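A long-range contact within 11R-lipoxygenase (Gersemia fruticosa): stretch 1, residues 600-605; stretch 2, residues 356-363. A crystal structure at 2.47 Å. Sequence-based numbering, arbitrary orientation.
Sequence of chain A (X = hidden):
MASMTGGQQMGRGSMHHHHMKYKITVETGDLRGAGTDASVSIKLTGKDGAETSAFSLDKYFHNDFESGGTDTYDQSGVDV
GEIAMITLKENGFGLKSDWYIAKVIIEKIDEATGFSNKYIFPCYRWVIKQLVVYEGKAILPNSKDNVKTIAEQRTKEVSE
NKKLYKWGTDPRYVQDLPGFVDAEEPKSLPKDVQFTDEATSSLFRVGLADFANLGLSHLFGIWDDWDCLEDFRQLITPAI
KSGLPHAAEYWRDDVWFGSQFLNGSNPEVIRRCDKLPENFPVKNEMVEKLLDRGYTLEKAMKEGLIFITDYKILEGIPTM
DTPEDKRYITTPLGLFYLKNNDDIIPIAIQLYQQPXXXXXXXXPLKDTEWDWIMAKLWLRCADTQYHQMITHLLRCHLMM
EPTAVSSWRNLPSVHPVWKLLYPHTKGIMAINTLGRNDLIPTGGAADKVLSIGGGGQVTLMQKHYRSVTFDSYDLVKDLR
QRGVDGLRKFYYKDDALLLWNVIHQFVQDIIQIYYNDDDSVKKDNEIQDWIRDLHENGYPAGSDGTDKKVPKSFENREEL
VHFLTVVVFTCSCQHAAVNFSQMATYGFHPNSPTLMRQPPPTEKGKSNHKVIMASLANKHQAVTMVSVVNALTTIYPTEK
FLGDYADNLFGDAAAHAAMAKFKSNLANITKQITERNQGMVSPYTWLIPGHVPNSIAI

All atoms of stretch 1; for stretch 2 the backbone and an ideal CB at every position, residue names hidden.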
# COMPACT_ATOMS: atom_id res chain seq x y z
N PRO A 600 -7.30 19.10 -25.98
CA PRO A 600 -7.36 18.04 -26.99
C PRO A 600 -7.74 18.59 -28.35
O PRO A 600 -8.20 19.73 -28.44
CB PRO A 600 -8.46 17.11 -26.46
CG PRO A 600 -9.32 17.99 -25.62
CD PRO A 600 -8.40 19.00 -25.00
N PRO A 601 -7.56 17.79 -29.41
CA PRO A 601 -7.94 18.23 -30.76
C PRO A 601 -9.45 18.31 -30.92
O PRO A 601 -10.18 17.55 -30.27
CB PRO A 601 -7.36 17.13 -31.65
CG PRO A 601 -7.32 15.92 -30.79
CD PRO A 601 -7.02 16.42 -29.41
N THR A 602 -9.92 19.22 -31.76
CA THR A 602 -11.35 19.36 -32.03
C THR A 602 -11.70 18.89 -33.44
O THR A 602 -12.87 18.73 -33.77
CB THR A 602 -11.81 20.82 -31.86
OG1 THR A 602 -10.98 21.67 -32.66
CG2 THR A 602 -11.72 21.24 -30.40
N GLU A 603 -10.67 18.66 -34.26
CA GLU A 603 -10.87 18.24 -35.64
C GLU A 603 -9.96 17.08 -36.00
O GLU A 603 -8.97 16.82 -35.32
CB GLU A 603 -10.61 19.41 -36.59
CG GLU A 603 -11.61 20.55 -36.48
CD GLU A 603 -11.30 21.68 -37.44
OE1 GLU A 603 -10.12 22.10 -37.52
OE2 GLU A 603 -12.24 22.16 -38.12
N LYS A 604 -10.30 16.39 -37.09
CA LYS A 604 -9.47 15.30 -37.59
C LYS A 604 -8.32 15.86 -38.43
O LYS A 604 -8.38 17.00 -38.90
CB LYS A 604 -10.31 14.36 -38.46
CG LYS A 604 -11.56 13.81 -37.79
CD LYS A 604 -11.23 12.93 -36.60
CE LYS A 604 -12.43 12.09 -36.19
NZ LYS A 604 -12.71 10.96 -37.13
N GLY A 605 -7.28 15.05 -38.61
CA GLY A 605 -6.19 15.38 -39.51
C GLY A 605 -5.24 16.47 -39.04
O GLY A 605 -4.35 16.88 -39.78
N UNK A 356 -20.49 15.22 -29.49
CA UNK A 356 -20.66 16.54 -30.06
C UNK A 356 -19.84 16.71 -31.32
O UNK A 356 -19.15 15.79 -31.76
CB UNK A 356 -20.28 17.61 -29.04
N UNK A 357 -19.90 17.90 -31.91
CA UNK A 357 -19.18 18.18 -33.15
C UNK A 357 -17.67 18.22 -32.92
O UNK A 357 -16.89 17.86 -33.81
CB UNK A 357 -19.65 19.51 -33.75
N UNK A 358 -17.26 18.66 -31.74
CA UNK A 358 -15.85 18.70 -31.38
C UNK A 358 -15.45 17.51 -30.52
O UNK A 358 -14.37 17.50 -29.92
CB UNK A 358 -15.53 20.00 -30.65
N UNK A 359 -16.32 16.51 -30.45
CA UNK A 359 -16.08 15.33 -29.64
C UNK A 359 -16.50 14.07 -30.39
O UNK A 359 -17.52 13.46 -30.09
CB UNK A 359 -16.83 15.43 -28.31
N UNK A 360 -15.69 13.69 -31.38
CA UNK A 360 -16.00 12.57 -32.25
C UNK A 360 -15.43 11.27 -31.70
O UNK A 360 -14.71 11.27 -30.71
CB UNK A 360 -15.46 12.83 -33.66
N UNK A 361 -15.75 10.17 -32.37
CA UNK A 361 -15.19 8.87 -32.03
C UNK A 361 -13.95 8.60 -32.88
O UNK A 361 -14.01 8.62 -34.10
CB UNK A 361 -16.23 7.77 -32.23
N UNK A 362 -12.82 8.36 -32.21
CA UNK A 362 -11.56 8.10 -32.88
C UNK A 362 -11.37 6.60 -33.06
O UNK A 362 -11.77 5.81 -32.21
CB UNK A 362 -10.39 8.70 -32.09
N UNK A 363 -10.74 6.22 -34.16
CA UNK A 363 -10.62 4.82 -34.53
C UNK A 363 -9.45 4.63 -35.50
O UNK A 363 -9.31 5.39 -36.45
CB UNK A 363 -11.92 4.32 -35.15

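Position 356 is extended and lies out of reach of stretch 1. An ideal CB there would have room, so many residues could serve; the deposited one is Gly356, whose O accepts a weak hydrogen bond from the N of position 359, 3.2 Å away, closing a type I beta turn.

At position 357, CA-to-CB runs sideways and nothing of stretch 1 lies within 5.5 Å of the CB. Open space suits polar or charged chains, and Glu357 fits, its carboxylate making no contact with stretch 1.

At position 358 the backbones come close, the CA of position 358 lying 4.6 Å from the CA of Thr602. The CB points sideways, 4.0 Å from Thr602 CB, so a chain must run past the threonine rather than into it. Small or medium side chains would do, and the turn geometry makes Asn, Asp or Ser natural candidates. Asn358 is found. No direct hydrogen bond joins the stretches here; instead a water donates to Pro601 O at 3.1 Å and, weakly, to Asn358 O at 3.4 Å, bridging two carbonyls that cannot bond to each other. This link uses backbone alone, so it does not select the side chain.

Position 359 points away from stretch 1, which therefore sets little constraint. It is Asn359; its OD1 is hydrogen-bonded elsewhere in the structure, and its ND2 to a residue adjoining one of the stretches.

At position 360 the CB points toward stretch 1 and lies 4.0 Å from Lys604 CE. The lysine chain crowds this site, favouring a small residue such as Ala, Ser or Thr. Ser360 places OG 3.2 Å from Lys604 CE, a close packing contact rather than a hydrogen bond.

Position 361 has extended angles and a CB directed away, so a beta-branched residue is reasonable though not required. Ile361 occupies it; its side chain does not reach stretch 1.

Position 362 has a sideways CB with nothing of stretch 1 within 5.5 Å. A long or aromatic side chain is needed to reach both the ring of Pro601 and the methylenes of Lys604; Met, Phe, Tyr or Trp are plausible. Trp362 brings its indole into the gap. Lys604 CE lies over one face, 4.3 Å from the six-membered ring centroid, a CH-pi contact; NZ, at 5.4 Å from that centroid, adds at most a weak cation-pi attraction. Pro601 CG packs 3.9 Å from Trp362 CZ2, while Glu603 O meets the ring edge, 3.6 Å from CH2 of Trp362.

Position 363 is extended and does not touch stretch 1, leaving the choice open; it is Thr363.

Stretch 2, residues 356-363: GENNSIWT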
# COMPACT_ATOMS: atom_id res chain seq x y z
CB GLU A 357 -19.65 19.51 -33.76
CG GLU A 357 -19.35 20.73 -32.92
CD GLU A 357 -19.70 22.03 -33.64
OE1 GLU A 357 -19.88 22.00 -34.87
OE2 GLU A 357 -19.81 23.08 -32.96
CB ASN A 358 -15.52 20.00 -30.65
CG ASN A 358 -15.78 21.23 -31.49
OD1 ASN A 358 -15.75 21.18 -32.73
ND2 ASN A 358 -16.05 22.36 -30.84
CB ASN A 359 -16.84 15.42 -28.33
CG ASN A 359 -16.52 14.27 -27.39
OD1 ASN A 359 -15.38 13.83 -27.31
ND2 ASN A 359 -17.53 13.79 -26.69
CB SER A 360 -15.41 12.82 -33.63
OG SER A 360 -14.00 12.88 -33.54
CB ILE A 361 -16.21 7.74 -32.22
CG1 ILE A 361 -17.40 7.95 -31.28
CG2 ILE A 361 -15.56 6.39 -31.98
CD1 ILE A 361 -18.49 6.92 -31.41
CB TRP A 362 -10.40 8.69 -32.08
CG TRP A 362 -10.58 10.14 -31.76
CD1 TRP A 362 -11.29 10.67 -30.73
CD2 TRP A 362 -10.04 11.25 -32.49
NE1 TRP A 362 -11.22 12.04 -30.76
CE2 TRP A 362 -10.46 12.42 -31.83
CE3 TRP A 362 -9.24 11.37 -33.63
CZ2 TRP A 362 -10.11 13.69 -32.28
CZ3 TRP A 362 -8.90 12.63 -34.07
CH2 TRP A 362 -9.33 13.78 -33.40
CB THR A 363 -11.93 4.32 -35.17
OG1 THR A 363 -12.84 3.92 -34.15
CG2 THR A 363 -11.68 3.17 -36.09
O HOH W 1 -11.87 18.65 -27.90
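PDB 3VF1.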